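PDB 6FBM: gram-negative insecticidal protein from Chromobacterium piscinae, which is toxic to insects and, as a member of the MACPF family, probably acts by forming pores in membranes, with a beta-tripod region likely to help recognise its target. Local coordinates for residues Gly359-Ala364 / Gln452-Trp457; Glu339-Phe344 / Asp420-Ala425; Phe344-Ser349 / Gly369-Phe374; Asp466-Gln471 / Pro487-Pro492; Asp447-Gln452 / Gly473-Val478. All coordinates share one frame; numbering follows the deposited sequence.

Contact 1: residues Gly359-Ala364 / Gln452-Trp457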
# COMPACT_ATOMS: atom_id res chain seq x y z
N GLY A 359 -15.15 12.35 -78.93
CA GLY A 359 -14.80 12.85 -80.27
C GLY A 359 -15.81 12.50 -81.35
O GLY A 359 -16.39 11.42 -81.31
N GLN A 360 -15.97 13.39 -82.33
CA GLN A 360 -16.93 13.23 -83.43
C GLN A 360 -16.33 13.64 -84.76
O GLN A 360 -15.65 14.67 -84.83
CB GLN A 360 -18.06 14.22 -83.26
CG GLN A 360 -19.25 13.67 -82.57
CD GLN A 360 -19.90 14.70 -81.71
OE1 GLN A 360 -19.79 14.65 -80.49
NE2 GLN A 360 -20.60 15.64 -82.33
N ARG A 361 -16.66 12.91 -85.82
CA ARG A 361 -16.30 13.34 -87.17
C ARG A 361 -17.31 14.32 -87.77
O ARG A 361 -17.88 14.06 -88.83
CB ARG A 361 -16.13 12.13 -88.09
CG ARG A 361 -15.26 12.47 -89.32
CD ARG A 361 -15.20 11.30 -90.26
NE ARG A 361 -14.60 10.14 -89.64
CZ ARG A 361 -14.59 8.92 -90.17
NH1 ARG A 361 -15.13 8.69 -91.38
NH2 ARG A 361 -14.03 7.91 -89.51
N ASN A 362 -17.54 15.45 -87.11
CA ASN A 362 -18.50 16.46 -87.59
C ASN A 362 -18.27 17.79 -86.85
O ASN A 362 -17.33 17.91 -86.08
CB ASN A 362 -19.93 15.94 -87.43
CG ASN A 362 -20.37 15.76 -85.99
OD1 ASN A 362 -20.38 16.72 -85.21
ND2 ASN A 362 -20.79 14.55 -85.64
N HIS A 363 -19.12 18.78 -87.12
CA HIS A 363 -19.05 20.13 -86.52
C HIS A 363 -20.26 20.48 -85.67
O HIS A 363 -20.46 21.65 -85.35
CB HIS A 363 -18.91 21.21 -87.61
CG HIS A 363 -17.51 21.44 -88.09
ND1 HIS A 363 -16.41 20.79 -87.57
CD2 HIS A 363 -17.03 22.29 -89.03
CE1 HIS A 363 -15.32 21.21 -88.19
NE2 HIS A 363 -15.67 22.13 -89.07
N ALA A 364 -21.06 19.48 -85.27
CA ALA A 364 -22.30 19.73 -84.54
C ALA A 364 -22.06 20.42 -83.20
O ALA A 364 -20.99 20.30 -82.61
CB ALA A 364 -23.05 18.42 -84.31
N GLN A 452 -10.13 0.82 -82.71
CA GLN A 452 -11.20 0.64 -83.71
C GLN A 452 -11.99 1.93 -83.90
O GLN A 452 -11.74 2.92 -83.22
CB GLN A 452 -12.14 -0.49 -83.27
CG GLN A 452 -11.43 -1.81 -83.03
CD GLN A 452 -12.36 -2.90 -82.49
OE1 GLN A 452 -13.56 -2.69 -82.27
NE2 GLN A 452 -11.79 -4.08 -82.25
N ASN A 453 -12.94 1.91 -84.84
CA ASN A 453 -13.89 3.03 -85.05
C ASN A 453 -13.24 4.38 -85.06
O ASN A 453 -13.61 5.27 -84.29
CB ASN A 453 -15.01 2.99 -83.99
CG ASN A 453 -15.77 1.68 -84.01
OD1 ASN A 453 -16.11 1.16 -85.09
ND2 ASN A 453 -16.02 1.11 -82.82
N ARG A 454 -12.25 4.54 -85.94
CA ARG A 454 -11.53 5.81 -86.10
C ARG A 454 -12.50 6.98 -86.05
O ARG A 454 -13.56 6.95 -86.69
CB ARG A 454 -10.79 5.83 -87.43
CG ARG A 454 -9.85 7.02 -87.62
CD ARG A 454 -9.15 6.93 -88.96
NE ARG A 454 -10.11 7.10 -90.05
CZ ARG A 454 -10.61 8.26 -90.46
NH1 ARG A 454 -10.23 9.40 -89.88
NH2 ARG A 454 -11.48 8.29 -91.46
N VAL A 455 -12.15 8.00 -85.28
CA VAL A 455 -12.97 9.19 -85.18
C VAL A 455 -12.59 10.18 -86.26
O VAL A 455 -13.47 10.79 -86.87
CB VAL A 455 -12.80 9.86 -83.81
CG1 VAL A 455 -13.64 11.15 -83.72
CG2 VAL A 455 -13.17 8.88 -82.69
N TRP A 456 -11.28 10.35 -86.48
CA TRP A 456 -10.74 11.48 -87.26
C TRP A 456 -9.23 11.31 -87.47
O TRP A 456 -8.57 10.57 -86.75
CB TRP A 456 -11.01 12.76 -86.50
CG TRP A 456 -10.56 14.05 -87.12
CD1 TRP A 456 -11.27 14.82 -87.97
CD2 TRP A 456 -9.33 14.75 -86.88
NE1 TRP A 456 -10.57 15.95 -88.29
CE2 TRP A 456 -9.37 15.93 -87.63
CE3 TRP A 456 -8.21 14.48 -86.09
CZ2 TRP A 456 -8.33 16.86 -87.63
CZ3 TRP A 456 -7.17 15.42 -86.09
CH2 TRP A 456 -7.25 16.59 -86.85
N TRP A 457 -8.72 11.95 -88.52
CA TRP A 457 -7.29 12.16 -88.75
C TRP A 457 -7.11 13.52 -89.40
O TRP A 457 -8.07 14.12 -89.88
CB TRP A 457 -6.62 11.07 -89.62
CG TRP A 457 -7.41 10.57 -90.81
CD1 TRP A 457 -8.30 11.27 -91.58
CD2 TRP A 457 -7.34 9.25 -91.39
NE1 TRP A 457 -8.82 10.47 -92.57
CE2 TRP A 457 -8.25 9.23 -92.48
CE3 TRP A 457 -6.60 8.09 -91.09
CZ2 TRP A 457 -8.43 8.09 -93.27
CZ3 TRP A 457 -6.80 6.97 -91.86
CH2 TRP A 457 -7.72 6.96 -92.94

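Contact 2: residues Glu339-Phe344 / Asp420-Ala425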
# COMPACT_ATOMS: atom_id res chain seq x y z
N GLU A 339 -11.54 15.94 -93.04
CA GLU A 339 -12.60 15.59 -92.09
C GLU A 339 -12.86 16.67 -91.05
O GLU A 339 -11.98 17.49 -90.72
CB GLU A 339 -12.31 14.26 -91.45
CG GLU A 339 -12.26 13.12 -92.46
CD GLU A 339 -11.87 11.82 -91.82
OE1 GLU A 339 -12.15 10.75 -92.40
OE2 GLU A 339 -11.27 11.85 -90.73
N ASP A 340 -14.09 16.69 -90.57
CA ASP A 340 -14.51 17.58 -89.50
C ASP A 340 -14.23 16.84 -88.18
O ASP A 340 -14.38 15.62 -88.09
CB ASP A 340 -16.02 17.87 -89.58
CG ASP A 340 -16.42 18.73 -90.78
OD1 ASP A 340 -15.68 19.66 -91.16
OD2 ASP A 340 -17.56 18.50 -91.29
N LEU A 341 -13.84 17.59 -87.15
CA LEU A 341 -13.66 17.06 -85.80
C LEU A 341 -14.30 18.02 -84.83
O LEU A 341 -14.06 19.21 -84.89
CB LEU A 341 -12.17 16.99 -85.43
CG LEU A 341 -11.84 16.52 -84.02
CD1 LEU A 341 -12.35 15.10 -83.80
CD2 LEU A 341 -10.34 16.59 -83.80
N ALA A 342 -15.13 17.48 -83.95
CA ALA A 342 -15.57 18.21 -82.79
C ALA A 342 -15.32 17.31 -81.56
O ALA A 342 -15.42 16.07 -81.63
CB ALA A 342 -17.02 18.59 -82.92
N VAL A 343 -14.97 17.97 -80.45
CA VAL A 343 -14.72 17.29 -79.20
C VAL A 343 -15.55 17.91 -78.11
O VAL A 343 -15.91 19.08 -78.17
CB VAL A 343 -13.24 17.29 -78.80
CG1 VAL A 343 -12.43 16.45 -79.78
CG2 VAL A 343 -12.69 18.72 -78.70
N PHE A 344 -15.85 17.09 -77.12
CA PHE A 344 -16.75 17.48 -76.06
C PHE A 344 -16.19 16.98 -74.73
O PHE A 344 -15.76 15.83 -74.63
CB PHE A 344 -18.17 16.92 -76.31
CG PHE A 344 -18.85 17.48 -77.53
CD1 PHE A 344 -18.49 17.07 -78.82
CD2 PHE A 344 -19.87 18.40 -77.40
CE1 PHE A 344 -19.10 17.59 -79.93
CE2 PHE A 344 -20.51 18.92 -78.52
CZ PHE A 344 -20.12 18.52 -79.79
N ASP A 420 -7.37 10.95 -74.81
CA ASP A 420 -6.67 12.19 -75.13
C ASP A 420 -7.64 13.35 -75.22
O ASP A 420 -8.84 13.17 -75.21
CB ASP A 420 -5.87 12.04 -76.42
CG ASP A 420 -4.73 11.05 -76.29
OD1 ASP A 420 -4.24 10.84 -75.17
OD2 ASP A 420 -4.32 10.49 -77.31
N VAL A 421 -7.06 14.53 -75.31
CA VAL A 421 -7.79 15.79 -75.36
C VAL A 421 -7.26 16.59 -76.53
O VAL A 421 -6.05 16.83 -76.64
CB VAL A 421 -7.53 16.59 -74.08
CG1 VAL A 421 -8.16 17.96 -74.18
CG2 VAL A 421 -8.04 15.81 -72.87
N MET A 422 -8.16 16.99 -77.41
CA MET A 422 -7.81 17.85 -78.53
C MET A 422 -7.98 19.28 -78.08
O MET A 422 -8.91 19.59 -77.36
CB MET A 422 -8.73 17.61 -79.72
CG MET A 422 -8.68 16.22 -80.27
SD MET A 422 -7.07 15.70 -80.85
CE MET A 422 -6.72 16.87 -82.13
N MET A 423 -7.07 20.12 -78.56
CA MET A 423 -7.14 21.56 -78.40
C MET A 423 -7.16 22.13 -79.81
O MET A 423 -6.17 22.02 -80.54
CB MET A 423 -5.93 22.08 -77.62
CG MET A 423 -5.85 21.57 -76.18
SD MET A 423 -7.21 22.07 -75.11
CE MET A 423 -6.84 23.80 -74.81
N LEU A 424 -8.29 22.73 -80.18
CA LEU A 424 -8.60 23.05 -81.57
C LEU A 424 -8.90 24.55 -81.73
O LEU A 424 -9.71 25.11 -80.99
CB LEU A 424 -9.79 22.23 -82.04
CG LEU A 424 -9.67 20.70 -81.93
CD1 LEU A 424 -11.01 20.03 -82.18
CD2 LEU A 424 -8.64 20.12 -82.87
N ALA A 425 -8.19 25.18 -82.67
CA ALA A 425 -8.42 26.55 -83.10
C ALA A 425 -7.95 27.51 -82.02
O ALA A 425 -8.67 28.44 -81.65
CB ALA A 425 -9.87 26.78 -83.48

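Contact 3: residues Phe344-Ser349 / Gly369-Phe374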
# COMPACT_ATOMS: atom_id res chain seq x y z
N PHE A 344 -15.85 17.09 -77.12
CA PHE A 344 -16.75 17.48 -76.06
C PHE A 344 -16.19 16.98 -74.73
O PHE A 344 -15.76 15.83 -74.63
CB PHE A 344 -18.17 16.92 -76.31
CG PHE A 344 -18.85 17.48 -77.53
CD1 PHE A 344 -18.49 17.07 -78.82
CD2 PHE A 344 -19.87 18.40 -77.40
CE1 PHE A 344 -19.10 17.59 -79.93
CE2 PHE A 344 -20.51 18.92 -78.52
CZ PHE A 344 -20.12 18.52 -79.79
N ASN A 345 -16.18 17.87 -73.74
CA ASN A 345 -15.89 17.54 -72.36
C ASN A 345 -17.18 17.25 -71.60
O ASN A 345 -18.18 17.92 -71.82
CB ASN A 345 -15.20 18.69 -71.65
CG ASN A 345 -13.85 18.99 -72.20
OD1 ASN A 345 -13.25 18.17 -72.87
ND2 ASN A 345 -13.37 20.17 -71.93
N PRO A 346 -17.13 16.27 -70.68
CA PRO A 346 -18.23 16.08 -69.76
C PRO A 346 -18.11 17.07 -68.61
O PRO A 346 -17.00 17.37 -68.18
CB PRO A 346 -18.02 14.66 -69.25
CG PRO A 346 -16.55 14.47 -69.30
CD PRO A 346 -16.03 15.33 -70.42
N SER A 347 -19.23 17.59 -68.16
CA SER A 347 -19.23 18.49 -67.01
C SER A 347 -19.09 17.66 -65.79
O SER A 347 -19.73 16.63 -65.67
CB SER A 347 -20.49 19.36 -66.95
OG SER A 347 -20.46 20.35 -67.96
N THR A 348 -18.25 18.14 -64.88
CA THR A 348 -17.92 17.43 -63.65
C THR A 348 -18.28 18.23 -62.42
O THR A 348 -18.19 19.46 -62.42
CB THR A 348 -16.40 17.09 -63.60
OG1 THR A 348 -15.61 18.26 -63.81
CG2 THR A 348 -16.04 16.06 -64.65
N SER A 349 -18.65 17.51 -61.36
CA SER A 349 -18.96 18.11 -60.05
C SER A 349 -19.03 17.00 -59.00
O SER A 349 -19.01 15.81 -59.35
CB SER A 349 -20.32 18.83 -60.11
OG SER A 349 -21.34 17.89 -60.44
N GLY A 369 -22.49 11.28 -78.43
CA GLY A 369 -22.52 10.38 -77.29
C GLY A 369 -22.06 11.07 -76.01
O GLY A 369 -21.96 12.30 -75.93
N HIS A 370 -21.73 10.24 -75.03
CA HIS A 370 -21.30 10.69 -73.73
C HIS A 370 -19.96 10.06 -73.36
O HIS A 370 -19.72 8.90 -73.64
CB HIS A 370 -22.37 10.35 -72.69
CG HIS A 370 -23.64 11.10 -72.88
ND1 HIS A 370 -23.88 12.32 -72.29
CD2 HIS A 370 -24.74 10.81 -73.61
CE1 HIS A 370 -25.08 12.74 -72.63
NE2 HIS A 370 -25.63 11.84 -73.43
N ALA A 371 -19.12 10.87 -72.74
CA ALA A 371 -17.90 10.42 -72.10
C ALA A 371 -18.21 10.25 -70.63
O ALA A 371 -18.62 11.19 -69.99
CB ALA A 371 -16.78 11.42 -72.28
N PRO A 372 -17.98 9.05 -70.08
CA PRO A 372 -18.28 8.87 -68.68
C PRO A 372 -17.33 9.67 -67.75
O PRO A 372 -16.20 10.03 -68.12
CB PRO A 372 -18.13 7.38 -68.49
CG PRO A 372 -17.15 6.95 -69.50
CD PRO A 372 -17.28 7.87 -70.66
N ILE A 373 -17.84 9.95 -66.56
CA ILE A 373 -17.07 10.53 -65.47
C ILE A 373 -17.13 9.59 -64.28
O ILE A 373 -18.07 8.82 -64.14
CB ILE A 373 -17.51 11.97 -65.12
CG1 ILE A 373 -18.99 12.05 -64.75
CG2 ILE A 373 -17.20 12.87 -66.30
CD1 ILE A 373 -19.47 13.45 -64.41
N PHE A 374 -16.07 9.60 -63.48
CA PHE A 374 -15.88 8.62 -62.42
C PHE A 374 -15.54 9.31 -61.12
O PHE A 374 -14.88 10.35 -61.12
CB PHE A 374 -14.78 7.65 -62.79
CG PHE A 374 -15.05 6.87 -64.04
CD1 PHE A 374 -15.75 5.69 -63.99
CD2 PHE A 374 -14.60 7.31 -65.25
CE1 PHE A 374 -16.00 4.96 -65.14
CE2 PHE A 374 -14.84 6.58 -66.42
CZ PHE A 374 -15.53 5.39 -66.36

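Contact 4: residues Asp466-Gln471 / Pro487-Pro492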
# COMPACT_ATOMS: atom_id res chain seq x y z
N ASP A 466 1.58 13.73 -88.22
CA ASP A 466 0.28 13.16 -88.51
C ASP A 466 -0.37 12.63 -87.23
O ASP A 466 0.31 12.33 -86.25
CB ASP A 466 0.45 12.00 -89.51
CG ASP A 466 1.04 12.44 -90.84
OD1 ASP A 466 1.00 13.65 -91.20
OD2 ASP A 466 1.52 11.51 -91.54
N VAL A 467 -1.70 12.55 -87.25
CA VAL A 467 -2.45 11.95 -86.14
C VAL A 467 -3.76 11.36 -86.61
O VAL A 467 -4.38 11.89 -87.53
CB VAL A 467 -2.73 12.97 -85.01
CG1 VAL A 467 -3.77 14.01 -85.42
CG2 VAL A 467 -3.10 12.27 -83.72
N SER A 468 -4.15 10.27 -85.97
CA SER A 468 -5.46 9.66 -86.12
C SER A 468 -6.01 9.34 -84.72
O SER A 468 -5.29 8.80 -83.89
CB SER A 468 -5.37 8.37 -86.95
OG SER A 468 -4.70 8.58 -88.17
N LEU A 469 -7.28 9.66 -84.50
CA LEU A 469 -7.95 9.42 -83.23
C LEU A 469 -8.75 8.12 -83.32
O LEU A 469 -9.63 7.99 -84.16
CB LEU A 469 -8.86 10.59 -82.88
CG LEU A 469 -8.24 11.97 -82.98
CD1 LEU A 469 -9.25 12.99 -82.52
CD2 LEU A 469 -6.94 12.09 -82.19
N TRP A 470 -8.43 7.19 -82.44
CA TRP A 470 -8.99 5.86 -82.42
C TRP A 470 -9.63 5.58 -81.06
O TRP A 470 -9.18 6.11 -80.04
CB TRP A 470 -7.87 4.84 -82.68
CG TRP A 470 -7.35 4.85 -84.08
CD1 TRP A 470 -6.26 5.54 -84.56
CD2 TRP A 470 -7.89 4.15 -85.21
NE1 TRP A 470 -6.09 5.30 -85.90
CE2 TRP A 470 -7.08 4.45 -86.32
CE3 TRP A 470 -8.98 3.30 -85.38
CZ2 TRP A 470 -7.34 3.93 -87.60
CZ3 TRP A 470 -9.23 2.75 -86.65
CH2 TRP A 470 -8.41 3.08 -87.74
N GLN A 471 -10.62 4.69 -81.06
CA GLN A 471 -11.30 4.27 -79.84
C GLN A 471 -10.56 3.08 -79.25
O GLN A 471 -10.48 2.02 -79.90
CB GLN A 471 -12.74 3.86 -80.17
CG GLN A 471 -13.63 3.52 -78.98
CD GLN A 471 -14.72 2.48 -79.26
OE1 GLN A 471 -14.76 1.83 -80.31
NE2 GLN A 471 -15.56 2.27 -78.29
N PRO A 487 0.31 8.52 -84.00
CA PRO A 487 1.00 9.57 -84.81
C PRO A 487 1.22 9.23 -86.31
O PRO A 487 2.23 9.59 -86.90
CB PRO A 487 2.34 9.72 -84.07
CG PRO A 487 2.60 8.37 -83.53
CD PRO A 487 1.26 7.75 -83.17
N ASN A 488 0.24 8.58 -86.94
CA ASN A 488 0.32 8.12 -88.32
C ASN A 488 -1.09 7.75 -88.81
O ASN A 488 -2.05 7.71 -88.03
CB ASN A 488 1.25 6.91 -88.42
CG ASN A 488 0.76 5.71 -87.62
OD1 ASN A 488 -0.39 5.26 -87.77
ND2 ASN A 488 1.62 5.20 -86.73
N TYR A 489 -1.18 7.42 -90.10
CA TYR A 489 -2.46 7.12 -90.75
C TYR A 489 -2.69 5.63 -90.95
O TYR A 489 -3.48 5.26 -91.82
CB TYR A 489 -2.56 7.84 -92.09
CG TYR A 489 -2.40 9.34 -92.05
CD1 TYR A 489 -3.17 10.11 -91.18
CD2 TYR A 489 -1.51 10.01 -92.89
CE1 TYR A 489 -3.03 11.50 -91.14
CE2 TYR A 489 -1.37 11.40 -92.85
CZ TYR A 489 -2.14 12.14 -91.97
OH TYR A 489 -2.03 13.51 -91.92
N ASN A 490 -2.07 4.79 -90.14
CA ASN A 490 -2.26 3.35 -90.25
C ASN A 490 -3.73 3.01 -89.98
O ASN A 490 -4.31 3.52 -89.03
CB ASN A 490 -1.37 2.57 -89.27
CG ASN A 490 0.11 2.84 -89.45
OD1 ASN A 490 0.53 3.48 -90.41
ND2 ASN A 490 0.91 2.40 -88.50
N ASN A 491 -4.31 2.14 -90.82
CA ASN A 491 -5.75 1.83 -90.83
C ASN A 491 -5.98 0.35 -91.16
O ASN A 491 -6.02 -0.00 -92.34
CB ASN A 491 -6.45 2.74 -91.86
CG ASN A 491 -7.98 2.57 -91.89
OD1 ASN A 491 -8.57 1.81 -91.13
ND2 ASN A 491 -8.62 3.31 -92.80
N PRO A 492 -6.14 -0.55 -90.18
CA PRO A 492 -6.15 -0.25 -88.75
C PRO A 492 -4.73 -0.11 -88.18
O PRO A 492 -3.77 -0.51 -88.84
CB PRO A 492 -6.81 -1.49 -88.15
CG PRO A 492 -6.42 -2.60 -89.07
CD PRO A 492 -6.10 -2.00 -90.43
O HOH W 1 -3.48 5.48 -87.15

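Contact 5: residues Asp447-Gln452 / Gly473-Val478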
# COMPACT_ATOMS: atom_id res chain seq x y z
N ASP A 447 -4.38 -2.71 -70.24
CA ASP A 447 -3.64 -2.16 -71.38
C ASP A 447 -4.50 -2.19 -72.64
O ASP A 447 -5.34 -3.09 -72.81
CB ASP A 447 -2.37 -2.98 -71.66
CG ASP A 447 -1.35 -2.88 -70.53
OD1 ASP A 447 -1.36 -1.88 -69.77
OD2 ASP A 447 -0.51 -3.80 -70.45
N VAL A 448 -4.31 -1.21 -73.52
CA VAL A 448 -5.11 -1.17 -74.75
C VAL A 448 -4.75 -2.39 -75.62
O VAL A 448 -3.58 -2.73 -75.76
CB VAL A 448 -4.95 0.15 -75.52
CG1 VAL A 448 -5.74 0.12 -76.81
CG2 VAL A 448 -5.44 1.31 -74.67
N GLN A 449 -5.78 -3.04 -76.14
CA GLN A 449 -5.64 -4.21 -77.01
C GLN A 449 -6.01 -3.88 -78.46
O GLN A 449 -5.23 -4.13 -79.37
CB GLN A 449 -6.49 -5.35 -76.47
CG GLN A 449 -5.93 -5.92 -75.18
CD GLN A 449 -6.56 -7.23 -74.78
OE1 GLN A 449 -7.78 -7.41 -74.85
NE2 GLN A 449 -5.70 -8.17 -74.37
N THR A 450 -7.19 -3.29 -78.64
CA THR A 450 -7.65 -2.87 -79.95
C THR A 450 -7.72 -1.35 -80.05
O THR A 450 -7.80 -0.64 -79.05
CB THR A 450 -9.05 -3.40 -80.22
OG1 THR A 450 -9.93 -2.93 -79.19
CG2 THR A 450 -9.04 -4.93 -80.22
N LEU A 451 -7.69 -0.89 -81.30
CA LEU A 451 -7.96 0.50 -81.66
C LEU A 451 -8.87 0.41 -82.88
O LEU A 451 -8.46 -0.07 -83.93
CB LEU A 451 -6.65 1.23 -81.97
CG LEU A 451 -5.76 1.60 -80.76
CD1 LEU A 451 -4.31 1.85 -81.15
CD2 LEU A 451 -6.31 2.82 -80.03
N GLN A 452 -10.13 0.82 -82.71
CA GLN A 452 -11.20 0.64 -83.71
C GLN A 452 -11.99 1.93 -83.90
O GLN A 452 -11.74 2.92 -83.22
CB GLN A 452 -12.14 -0.49 -83.27
CG GLN A 452 -11.43 -1.81 -83.03
CD GLN A 452 -12.36 -2.90 -82.49
OE1 GLN A 452 -13.56 -2.69 -82.27
NE2 GLN A 452 -11.79 -4.08 -82.25
N GLY A 473 -9.85 -0.17 -76.68
CA GLY A 473 -10.64 -1.26 -76.12
C GLY A 473 -9.74 -2.37 -75.58
O GLY A 473 -8.57 -2.51 -75.94
N ALA A 474 -10.32 -3.15 -74.68
CA ALA A 474 -9.62 -4.27 -74.10
C ALA A 474 -10.61 -5.33 -73.67
O ALA A 474 -11.80 -5.04 -73.49
CB ALA A 474 -8.79 -3.79 -72.92
N ALA A 475 -10.12 -6.56 -73.53
CA ALA A 475 -10.93 -7.65 -72.98
C ALA A 475 -11.30 -7.26 -71.56
O ALA A 475 -10.42 -6.96 -70.76
CB ALA A 475 -10.16 -8.96 -72.99
N GLY A 476 -12.59 -7.20 -71.28
CA GLY A 476 -13.09 -6.86 -69.95
C GLY A 476 -13.23 -5.37 -69.59
O GLY A 476 -13.84 -5.05 -68.54
N ALA A 477 -12.71 -4.47 -70.43
CA ALA A 477 -12.87 -3.03 -70.21
C ALA A 477 -14.20 -2.52 -70.77
O ALA A 477 -14.72 -3.06 -71.73
CB ALA A 477 -11.73 -2.26 -70.83
N VAL A 478 -14.69 -1.45 -70.16
CA VAL A 478 -15.90 -0.79 -70.56
C VAL A 478 -15.67 -0.36 -71.99
O VAL A 478 -14.55 0.08 -72.31
CB VAL A 478 -16.16 0.47 -69.67
CG1 VAL A 478 -17.37 1.29 -70.15
CG2 VAL A 478 -16.35 0.07 -68.21

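Contact 1: residues Gly359-Ala364 / Gln452-Trp457
Arg-361 reaches across to Arg-454 and Val-455 in segment 452-457 and meets them mainly through polar atoms. Its NE gives a nearly straight hydrogen bond (171°) to Val-455 O at 3.1 Å; that oxygen lies in the guanidinium plane, whereas the donor stands above the carbonyl plane. NH2 adds a weak bond to Arg-454 O. The second interaction is a stack of like charges: the two guanidinium groups lie nearly flat on each other, planes 16° apart, with Arg-361 NH2 3.2 Å from Arg-454 NH2. Glu-339, salt-bridged to Arg-454 NH2, probably offsets the repulsion, and Trp-457 covers the opposite face of the Arg-454 group. The apolar part is small. Val-455 CG1, anti to the backbone N (chi1 179°), rests 3.5 Å from Gly-359 C, where glycine leaves the peptide accessible to a branched side chain. Strand 358-360 is the outermost strand of the sheet with 342-346, and 450-457 that of the sheet with 468-473, so the contact joins two sheets at their margins.

Contact 2: residues Glu339-Phe344 / Asp420-Ala425
Leu-424 and Leu-341 face each other between two sheets, and with Val-343 they account for most of the contact. Leu-424 presents CD1, which lies 3.9 Å from Leu-341 CD2. The two leucines cross at about a right angle, and CD1 of Leu-424 also sits against Leu-341 CG, so this methyl lies alongside the CG-CD2 bond of Leu-341. Leu-341 has CG anti to the backbone N (chi1 177°), and its CD2 fits between Leu-424 and Met-422, touching Met-422 CG at 3.9 Å. Val-343, two residues on and pointing to the same side, divides its branches: CG1 packs on Met-422 CG at 3.8 Å, while CG2 meets Leu-424 CD1 tip to tip at 4.1 Å. Compact, branched residues suit the start of this strand and the residue just before it, and the unbranched Met-422 can curl into what remains, its chain bent at chi2 and chi3. Leu-469 of strand 468-473 touches both Leu-341 and Met-422, bringing a third sheet to the same spot. Ala-342 bonds through its backbone to Gln-360 of the neighbouring strand, while Met-422 N is taken up by Gln-357 OE1. Because the side chains meet almost wholly through methyl, methylene and methine groups, the two segments are held by dispersion and the exclusion of water, forces that depend on close fit rather than on bond direction.

Contact 3: residues Phe344-Ser349 / Gly369-Phe374
Pro-346 and Ile-373 pass alongside each other, running opposite ways, and their apolar packing carries the contact. Ile-373 CG2 is set against one side of the pyrrolidine ring, 3.5 Å from Pro-346 CG and equally near its CB. The same methyl meets Thr-348 CG2 at 3.8 Å, so it touches two residues of the 344-349 segment at once. A looser touch joins Pro-346 CG to Ala-371 CB at 4.3 Å; the small alanine lets the two backbones approach while still presenting a methyl. Strand 342-346 is the middle member of a three-stranded antiparallel sheet, and strand 373-376 belongs to a separate mixed sheet with 318-321 and 352-354. The contact therefore joins the end of one strand to the start of the other across two sheets, with Pro-324 and Met-354 packing round Pro-346. The remaining contacts set carbon against carbonyl oxygen. Ile-373 CG1 takes the position between the backbone N and the carbonyl carbon (chi1 57°), and the chain then runs straight, with CD1 ending 3.4 Å from Ser-347 O. Ala-371 O lies 3.6 Å from Pro-346 CB. A proline, having no N-H, can lie here at the end of its strand without leaving a donor to be paired. Thr-348 serves both kinds of neighbour: its methyl turns to Ile-373, while OG1 bonds to Asp-436.

Contact 4: residues Asp466-Gln471 / Pro487-Pro492
Asn-488 O is approached by two groups: Ser-468 OG donates a hydrogen bond to it at 2.8 Å, and a water lies equally near. The short serine side chain lets strand and loop come close. That water accepts from Trp-470 NE1 at 2.9 Å and can also donate to Asn-490 O, though the acceptors within reach outnumber its protons. Asn-488 OD1 receives Asn-490 N at 2.9 Å, forming an Asx turn that bends the loop leaving strand 484-486; this strand pairs with 468-473, so the loop folds back over its own neighbour. Asp-497 holds ND2 of both asparagines. Further along, Asp-466 and Tyr-489 stack: CB lies over one ring face, 3.9 Å from the centroid of the Tyr-489 ring in a CH-pi contact, and the carboxylate is 23° from the ring plane. The tyrosine hydroxyl bonds to Asp-458. At the other end, Asn-491 OD1 meets the edge of the Trp-470 ring, 3.6 Å from CH2, close to the cis peptide before Pro-492.

Contact 5: residues Asp447-Gln452 / Gly473-Val478
Thr-450 and Gly-473 form an antiparallel hydrogen-bonded pair in which Gly-473 O receives two backbone donors, Gln-449 N at 2.8 Å and Thr-450 N at 3.1 Å. The two donors share the oxygen from different directions; the return bond, Gly-473 N to Thr-450 O, is weak. Among the side chains Gln-449 does most. Its chi1 (-70°) sets CG anti to the carbonyl carbon; from there the extended chain carries OE1 to Ala-475 N, which donates to it at 2.8 Å from above the amide plane. A long amide thus extends the backbone pairing into the following turn. Thr-450 OG1 lies 3.6 Å from Gly-473 CA, a closeness that suits glycine. The small Ala-474 puts CB 3.5 Å from Asp-447 O. Ala-474 also begins a type II turn that ends at Ala-477, with Gly-476 taking the positive phi. Two residues, Gln-449 and Thr-450, facing the single Gly-473 make a classic beta bulge, here at the start of strand 450-457.

Overall arrangement
Contacts 2 and 3 are buried and mainly apolar, contacts 1 and 5 lie at the surface and rely on hydrogen bonds, and contact 4 is partly buried and mixes bonds, water and ring packing. Contacts 2 and 3 share strand 342-346, while contacts 1 and 5 both use strand 450-457, which pairs with strand 468-473 of contact 4. The centres of contacts 1 and 2 are about 9 Å apart, and a salt bridge links them; contact 2 also reaches contact 4, through Leu-469. The buried contacts rest on aliphatic packing, the surface ones on polar pairing. The small sheets involved, three antiparallel and one mixed, are consistent with the beta-tripod region of this toxin.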